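Local coordinates for cobalamin biosynthesis protein CobN (Mycobacterium tuberculosis, PDB 7C6O), which serves as the large, catalytic subunit of cobaltochelatase, the enzyme that probably inserts cobalt into the corrin ring during cobalamin biosynthesis, at residues G286-S291 with P325-E330; D301-L306 with K567-S572. All blocks are in the same frame, centred on the assembly; numbering follows the deposited sequence.

Contact 1: residues G286-S291 with P325-E330; sequences GLCLTS and PFSFKE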
ATOM      1  N   GLY A 286     -17.463  -5.004   6.792  1.00 16.43           N
ATOM      2  CA  GLY A 286     -17.429  -5.050   8.238  1.00 16.60           C
ATOM      3  C   GLY A 286     -16.659  -6.273   8.681  1.00 16.86           C
ATOM      4  O   GLY A 286     -17.065  -7.401   8.389  1.00 15.74           O
ATOM      5  N   LEU A 287     -15.541  -6.073   9.369  1.00 15.33           N
ATOM      6  CA  LEU A 287     -14.630  -7.174   9.646  1.00 15.27           C
ATOM      7  C   LEU A 287     -15.168  -8.042  10.779  1.00 17.92           C
ATOM      8  O   LEU A 287     -15.631  -7.533  11.805  1.00 19.75           O
ATOM      9  CB  LEU A 287     -13.240  -6.639   9.986  1.00 14.51           C
ATOM     10  CG  LEU A 287     -12.622  -5.694   8.948  1.00 15.38           C
ATOM     11  CD1 LEU A 287     -11.273  -5.187   9.423  1.00 14.86           C
ATOM     12  CD2 LEU A 287     -12.493  -6.377   7.588  1.00 18.11           C
ATOM     13  N   CYS A 288     -15.122  -9.354  10.577  1.00 17.75           N
ATOM     14  CA  CYS A 288     -15.509 -10.347  11.576  1.00 17.49           C
ATOM     15  C   CYS A 288     -14.302 -11.258  11.759  1.00 17.93           C
ATOM     16  O   CYS A 288     -14.106 -12.197  10.983  1.00 20.63           O
ATOM     17  CB  CYS A 288     -16.740 -11.130  11.133  1.00 20.27           C
ATOM     18  SG  CYS A 288     -18.197 -10.112  10.856  1.00 23.91           S
ATOM     19  N   LEU A 289     -13.492 -10.976  12.774  1.00 16.12           N
ATOM     20  CA  LEU A 289     -12.208 -11.646  12.896  1.00 17.98           C
ATOM     21  C   LEU A 289     -12.390 -13.110  13.272  1.00 19.35           C
ATOM     22  O   LEU A 289     -13.248 -13.460  14.088  1.00 19.08           O
ATOM     23  CB  LEU A 289     -11.335 -10.943  13.934  1.00 17.91           C
ATOM     24  CG  LEU A 289     -11.089  -9.455  13.677  1.00 17.83           C
ATOM     25  CD1 LEU A 289      -9.936  -8.950  14.526  1.00 20.60           C
ATOM     26  CD2 LEU A 289     -10.829  -9.197  12.200  1.00 15.91           C
ATOM     27  N   THR A 290     -11.580 -13.969  12.656  1.00 17.76           N
ATOM     28  CA  THR A 290     -11.511 -15.376  13.028  1.00 21.64           C
ATOM     29  C   THR A 290     -10.560 -15.619  14.191  1.00 26.72           C
ATOM     30  O   THR A 290     -10.074 -16.742  14.371  1.00 30.17           O
ATOM     31  CB  THR A 290     -11.096 -16.224  11.823  1.00 20.09           C
ATOM     32  OG1 THR A 290      -9.789 -15.835  11.389  1.00 22.23           O
ATOM     33  CG2 THR A 290     -12.076 -16.032  10.681  1.00 18.54           C
ATOM     34  N   SER A 291     -10.284 -14.580  14.972  1.00 23.32           N
ATOM     35  CA  SER A 291      -9.440 -14.613  16.152  1.00 25.22           C
ATOM     36  C   SER A 291     -10.180 -13.954  17.307  1.00 23.06           C
ATOM     37  O   SER A 291     -11.067 -13.124  17.081  1.00 21.91           O
ATOM     38  CB  SER A 291      -8.107 -13.894  15.894  1.00 27.18           C
ATOM     39  OG  SER A 291      -8.322 -12.648  15.256  1.00 28.77           O
ATOM     40  N   PRO A 325     -13.234  -4.101  12.776  1.00 15.41           N
ATOM     41  CA  PRO A 325     -13.860  -5.350  13.240  1.00 12.99           C
ATOM     42  C   PRO A 325     -14.971  -5.072  14.242  1.00 13.41           C
ATOM     43  O   PRO A 325     -14.753  -4.404  15.254  1.00 17.30           O
ATOM     44  CB  PRO A 325     -12.703  -6.113  13.901  1.00 15.94           C
ATOM     45  CG  PRO A 325     -11.454  -5.315  13.605  1.00 19.80           C
ATOM     46  CD  PRO A 325     -11.910  -3.913  13.390  1.00 16.01           C
ATOM     47  N   PHE A 326     -16.170  -5.585  13.959  1.00 15.06           N
ATOM     48  CA  PHE A 326     -17.284  -5.443  14.887  1.00 16.97           C
ATOM     49  C   PHE A 326     -17.672  -6.746  15.575  1.00 19.51           C
ATOM     50  O   PHE A 326     -18.538  -6.724  16.455  1.00 18.02           O
ATOM     51  CB  PHE A 326     -18.514  -4.858  14.175  1.00 15.59           C
ATOM     52  CG  PHE A 326     -19.217  -5.827  13.265  1.00 18.14           C
ATOM     53  CD1 PHE A 326     -18.778  -6.023  11.967  1.00 18.59           C
ATOM     54  CD2 PHE A 326     -20.334  -6.525  13.704  1.00 17.89           C
ATOM     55  CE1 PHE A 326     -19.428  -6.905  11.125  1.00 20.78           C
ATOM     56  CE2 PHE A 326     -20.988  -7.410  12.866  1.00 18.47           C
ATOM     57  CZ  PHE A 326     -20.537  -7.602  11.577  1.00 21.15           C
ATOM     58  N   SER A 327     -17.066  -7.873  15.203  1.00 17.04           N
ATOM     59  CA  SER A 327     -17.316  -9.132  15.891  1.00 18.96           C
ATOM     60  C   SER A 327     -16.050  -9.972  15.848  1.00 19.33           C
ATOM     61  O   SER A 327     -15.170  -9.763  15.008  1.00 17.44           O
ATOM     62  CB  SER A 327     -18.497  -9.900  15.282  1.00 21.53           C
ATOM     63  OG  SER A 327     -18.165 -10.444  14.021  1.00 24.16           O
ATOM     64  N   PHE A 328     -15.963 -10.925  16.775  1.00 17.84           N
ATOM     65  CA  PHE A 328     -14.746 -11.694  16.989  1.00 17.00           C
ATOM     66  C   PHE A 328     -15.099 -13.143  17.281  1.00 20.96           C
ATOM     67  O   PHE A 328     -16.073 -13.428  17.985  1.00 20.61           O
ATOM     68  CB  PHE A 328     -13.915 -11.105  18.139  1.00 16.84           C
ATOM     69  CG  PHE A 328     -13.551  -9.658  17.935  1.00 18.46           C
ATOM     70  CD1 PHE A 328     -12.340  -9.308  17.359  1.00 17.96           C
ATOM     71  CD2 PHE A 328     -14.431  -8.651  18.298  1.00 17.94           C
ATOM     72  CE1 PHE A 328     -12.011  -7.978  17.159  1.00 18.27           C
ATOM     73  CE2 PHE A 328     -14.110  -7.321  18.094  1.00 18.57           C
ATOM     74  CZ  PHE A 328     -12.898  -6.985  17.527  1.00 19.82           C
ATOM     75  N   LYS A 329     -14.294 -14.050  16.736  1.00 21.55           N
ATOM     76  CA  LYS A 329     -14.539 -15.482  16.846  1.00 25.44           C
ATOM     77  C   LYS A 329     -14.177 -15.962  18.245  1.00 25.83           C
ATOM     78  O   LYS A 329     -13.045 -15.767  18.702  1.00 27.63           O
ATOM     79  CB  LYS A 329     -13.731 -16.218  15.778  1.00 29.95           C
ATOM     80  CG  LYS A 329     -13.687 -17.731  15.900  1.00 36.08           C
ATOM     81  CD  LYS A 329     -13.112 -18.336  14.622  1.00 38.66           C
ATOM     82  CE  LYS A 329     -12.852 -19.825  14.754  1.00 41.38           C
ATOM     83  NZ  LYS A 329     -11.730 -20.120  15.688  1.00 42.68           N
ATOM     84  N   GLU A 330     -15.135 -16.580  18.928  1.00 23.71           N
ATOM     85  CA  GLU A 330     -14.921 -17.143  20.252  1.00 23.22           C
ATOM     86  C   GLU A 330     -15.309 -18.615  20.238  1.00 25.24           C
ATOM     87  O   GLU A 330     -16.260 -19.010  19.555  1.00 21.90           O
ATOM     88  CB  GLU A 330     -15.723 -16.380  21.311  1.00 25.44           C
ATOM     89  CG  GLU A 330     -15.508 -14.864  21.284  0.52 24.61           C
ATOM     90  CD  GLU A 330     -14.093 -14.449  21.666  0.55 24.99           C
ATOM     91  OE1 GLU A 330     -13.395 -15.236  22.339  0.69 25.18           O
ATOM     92  OE2 GLU A 330     -13.680 -13.327  21.297  0.92 25.01           O
TER
HETATM   93  O   HOH W   1      -9.237 -19.185  13.448  1.00 38.13           O
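Leu289 packs against two neighbours on the other strand, Pro325 and Phe328, and with Leu287 these side chains line one face of a parallel strand pair. Its CG sits 3.7 Å from CB of Pro325, while its CD1 lies 3.5 Å from CE1 of Phe328. Leu289 and Phe328 are bridge partners in a parallel ladder and have near-equal first torsions (CG anti to the carbonyl carbon in each, chi1 -56° in Leu289), so the two side chains run alongside each other in the same direction. Leu287 is likewise side by side with Pro325.

Cys288 and Ser327 occupy the reverse face. SG of Cys288 approaches the Phe326 ring obliquely, 4.1 Å from its centroid and 43° off the ring normal, a sulfur-aromatic contact, and OG of Ser327 stands above one face of that ring, toward its rim. Phe326 presents its edge to the backbone of Gly286.

The strand directions differ by 16°. Between the Leu287-Pro325 and Cys288-Ser327 bridges the register slips by one residue, a beta bulge. Phe326 N donates to Leu287 O and Leu289 N to Ser327 O, each at 3.0 Å. At the end of strand 283-289 the ladder fades: Lys329 N makes weak bonds to Leu289 O and, past the strand, to Ser291 O, and the lysine chain passes along Thr290, its CD 3.4 Å from Thr290 O.

Within the mixed sheet, strand 283-289 lies between 246-249 and 321-331, and the latter also pairs with 337-341. Helix 305-313 packs on Leu287 and Leu289, whereas Tyr207 of helix 206-217 meets Cys288, Phe326 and Ser327 on the other face.

Contact 2: residues D301-L306 with K567-S572; sequences DGLSPL and KTLGMS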
ATOM      1  N   ASP A 301      -0.941  -5.903  16.227  1.00 24.13           N
ATOM      2  CA  ASP A 301      -1.142  -6.781  15.077  1.00 25.86           C
ATOM      3  C   ASP A 301      -2.623  -7.128  15.025  1.00 24.58           C
ATOM      4  O   ASP A 301      -3.065  -8.148  15.558  1.00 21.87           O
ATOM      5  CB  ASP A 301      -0.269  -8.023  15.210  1.00 33.56           C
ATOM      6  CG  ASP A 301      -0.239  -8.856  13.951  1.00 35.06           C
ATOM      7  OD1 ASP A 301      -0.752  -8.392  12.910  1.00 33.40           O
ATOM      8  OD2 ASP A 301       0.303  -9.978  14.008  1.00 35.87           O
ATOM      9  N   GLY A 302      -3.401  -6.270  14.360  1.00 19.18           N
ATOM     10  CA  GLY A 302      -4.847  -6.314  14.515  1.00 17.64           C
ATOM     11  C   GLY A 302      -5.493  -7.558  13.933  1.00 17.57           C
ATOM     12  O   GLY A 302      -6.376  -8.156  14.556  1.00 17.98           O
ATOM     13  N   LEU A 303      -5.079  -7.959  12.736  1.00 14.25           N
ATOM     14  CA  LEU A 303      -5.683  -9.087  12.043  1.00 15.47           C
ATOM     15  C   LEU A 303      -4.665 -10.201  11.853  1.00 18.24           C
ATOM     16  O   LEU A 303      -3.472  -9.951  11.652  1.00 18.45           O
ATOM     17  CB  LEU A 303      -6.244  -8.675  10.671  1.00 14.35           C
ATOM     18  CG  LEU A 303      -7.710  -8.244  10.586  1.00 15.30           C
ATOM     19  CD1 LEU A 303      -7.970  -7.023  11.460  1.00 15.70           C
ATOM     20  CD2 LEU A 303      -8.088  -7.963   9.133  1.00 15.37           C
ATOM     21  N   SER A 304      -5.153 -11.439  11.917  1.00 18.12           N
ATOM     22  CA  SER A 304      -4.336 -12.578  11.548  1.00 17.02           C
ATOM     23  C   SER A 304      -3.972 -12.487  10.068  1.00 16.78           C
ATOM     24  O   SER A 304      -4.679 -11.846   9.286  1.00 18.03           O
ATOM     25  CB  SER A 304      -5.085 -13.880  11.819  1.00 17.73           C
ATOM     26  OG  SER A 304      -6.158 -14.023  10.906  1.00 17.03           O
ATOM     27  N   PRO A 305      -2.870 -13.123   9.658  1.00 17.16           N
ATOM     28  CA  PRO A 305      -2.545 -13.153   8.220  1.00 17.66           C
ATOM     29  C   PRO A 305      -3.675 -13.686   7.353  1.00 17.13           C
ATOM     30  O   PRO A 305      -3.866 -13.202   6.230  1.00 16.16           O
ATOM     31  CB  PRO A 305      -1.302 -14.054   8.172  1.00 18.87           C
ATOM     32  CG  PRO A 305      -0.659 -13.859   9.512  1.00 17.79           C
ATOM     33  CD  PRO A 305      -1.808 -13.729  10.480  1.00 18.29           C
ATOM     34  N   LEU A 306      -4.440 -14.666   7.845  1.00 18.30           N
ATOM     35  CA  LEU A 306      -5.586 -15.156   7.085  1.00 17.40           C
ATOM     36  C   LEU A 306      -6.630 -14.064   6.895  1.00 16.26           C
ATOM     37  O   LEU A 306      -7.182 -13.902   5.798  1.00 16.18           O
ATOM     38  CB  LEU A 306      -6.205 -16.368   7.784  1.00 22.35           C
ATOM     39  CG  LEU A 306      -7.671 -16.659   7.442  1.00 23.17           C
ATOM     40  CD1 LEU A 306      -7.820 -17.145   6.004  1.00 24.27           C
ATOM     41  CD2 LEU A 306      -8.273 -17.660   8.422  1.00 25.55           C
ATOM     42  N   LYS A 567      -3.170   0.149  15.626  1.00 14.10           N
ATOM     43  CA  LYS A 567      -3.042  -1.197  15.090  1.00 15.68           C
ATOM     44  C   LYS A 567      -2.705  -1.156  13.599  1.00 14.08           C
ATOM     45  O   LYS A 567      -2.953  -0.166  12.901  1.00 14.96           O
ATOM     46  CB  LYS A 567      -4.327  -1.995  15.317  1.00 17.03           C
ATOM     47  CG  LYS A 567      -4.711  -2.128  16.784  1.00 14.60           C
ATOM     48  CD  LYS A 567      -5.870  -3.093  16.976  1.00 16.07           C
ATOM     49  CE  LYS A 567      -6.400  -3.032  18.401  1.00 18.13           C
ATOM     50  NZ  LYS A 567      -5.324  -3.230  19.416  1.00 19.23           N
ATOM     51  N   THR A 568      -2.119  -2.259  13.121  1.00 15.50           N
ATOM     52  CA  THR A 568      -1.793  -2.404  11.704  1.00 14.79           C
ATOM     53  C   THR A 568      -3.014  -2.147  10.828  1.00 15.57           C
ATOM     54  O   THR A 568      -2.959  -1.373   9.863  1.00 12.95           O
ATOM     55  CB  THR A 568      -1.249  -3.808  11.446  1.00 18.34           C
ATOM     56  OG1 THR A 568      -2.206  -4.772  11.906  1.00 22.45           O
ATOM     57  CG2 THR A 568       0.063  -4.022  12.187  1.00 17.60           C
ATOM     58  N   LEU A 569      -4.120  -2.808  11.147  1.00 14.65           N
ATOM     59  CA  LEU A 569      -5.414  -2.582  10.519  1.00 17.15           C
ATOM     60  C   LEU A 569      -6.459  -3.228  11.422  1.00 16.92           C
ATOM     61  O   LEU A 569      -6.126  -3.864  12.426  1.00 17.68           O
ATOM     62  CB  LEU A 569      -5.465  -3.122   9.084  1.00 19.53           C
ATOM     63  CG  LEU A 569      -5.528  -4.626   8.809  1.00 19.63           C
ATOM     64  CD1 LEU A 569      -5.768  -4.870   7.325  1.00 18.34           C
ATOM     65  CD2 LEU A 569      -4.263  -5.329   9.261  1.00 19.70           C
ATOM     66  N   GLY A 570      -7.726  -3.058  11.064  1.00 13.24           N
ATOM     67  CA  GLY A 570      -8.789  -3.405  11.987  1.00 15.53           C
ATOM     68  C   GLY A 570      -8.808  -2.438  13.156  1.00 16.81           C
ATOM     69  O   GLY A 570      -8.628  -2.840  14.311  1.00 14.13           O
ATOM     70  N   MET A 571      -9.031  -1.157  12.859  1.00 13.41           N
ATOM     71  CA  MET A 571      -8.808  -0.100  13.836  1.00 14.15           C
ATOM     72  C   MET A 571      -9.728  -0.256  15.042  1.00 15.06           C
ATOM     73  O   MET A 571     -10.877  -0.693  14.929  1.00 13.24           O
ATOM     74  CB  MET A 571      -9.018   1.272  13.194  1.00 13.65           C
ATOM     75  CG  MET A 571      -8.336   1.446  11.837  1.00 13.68           C
ATOM     76  SD  MET A 571      -6.621   0.879  11.790  1.00 16.61           S
ATOM     77  CE  MET A 571      -5.826   2.052  12.881  1.00 16.91           C
ATOM     78  N   SER A 572      -9.200   0.107  16.209  1.00 15.36           N
ATOM     79  CA  SER A 572      -9.927   0.096  17.470  1.00 16.54           C
ATOM     80  C   SER A 572     -10.265   1.519  17.889  1.00 15.76           C
ATOM     81  O   SER A 572      -9.838   2.499  17.269  1.00 15.24           O
ATOM     82  CB  SER A 572      -9.108  -0.586  18.573  1.00 15.99           C
ATOM     83  OG  SER A 572      -8.036   0.240  18.995  1.00 16.14           O
TER
HETATM   84  O   HOH W   2      -2.376  -7.256  11.372  1.00 19.51           O
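Thr568 reaches across to the backbone of Asp301 and Gly302, joining two irregular segments: the turn leading into helix 305-313, whose N-cap is Ser304, and the loop between strand 551-555 and helix 576-581. Ser304 earns that name by bonding through OG to Asp307 N.

From CB, the threonine splits into two branches. The methyl, CG2, is anti to the carbonyl carbon and comes 4.2 Å from CA of Asp301. The hydroxyl oxygen takes the position between backbone N and carbonyl carbon (chi1 56°), where it meets the amide of Gly302. Gly302 N donates to Thr568 OG1 at 3.1 Å, with an N-H...O angle of 157°, a fairly straight bond. The same oxygen has a weak hydrogen bond with Asp300 O, and it lies 2.5 Å from a water. That water donates to OD1 of Asp301 and accepts from Leu303 N, so it ties the carboxylate and a second backbone amide of the turn to the threonine.

Beyond the hydroxyl, the backbones come close enough for Gly302 CA to point a hydrogen at Leu569 O, with an angle of 163° at H. Leu569 O, buried here, has no conventional hydrogen-bond partner in the model, so this CA-H...O contact is what meets it from the 301-306 side. Lys567 packs its CD near Gly302 CA, but its amino group turns to the carbonyl oxygens of Asn299 and Trp296, and the lysine also makes a cation-pi contact with Trp296. Leu303 and Leu569 both lie on Val308 and Val312 of helix 305-313. They touch each other through CB of Leu303 and CD2 of Leu569, and Leu303 CD1 reaches 3.7 Å from CA of Gly570.

From the N terminus the chain runs through strand 283-289, helix 293-298, the 301-306 turn and helix 305-313 before returning in strand 321-331. That return pairs with the first strand in contact 1 and closes a parallel strand-helix-strand connection with 33 residues between the segments. Contact 2 starts inside that connection and does not close until 260 residues later, at 567-572, so the two closures cross. It ties the region beside the seven-stranded sheet to a loop following strand 551-555 of another mixed sheet. The contacts are neighbours, with centres 11 Å apart: Leu289 packs on Gly302 and Leu303, and Pro325 on Gly570 and Met571.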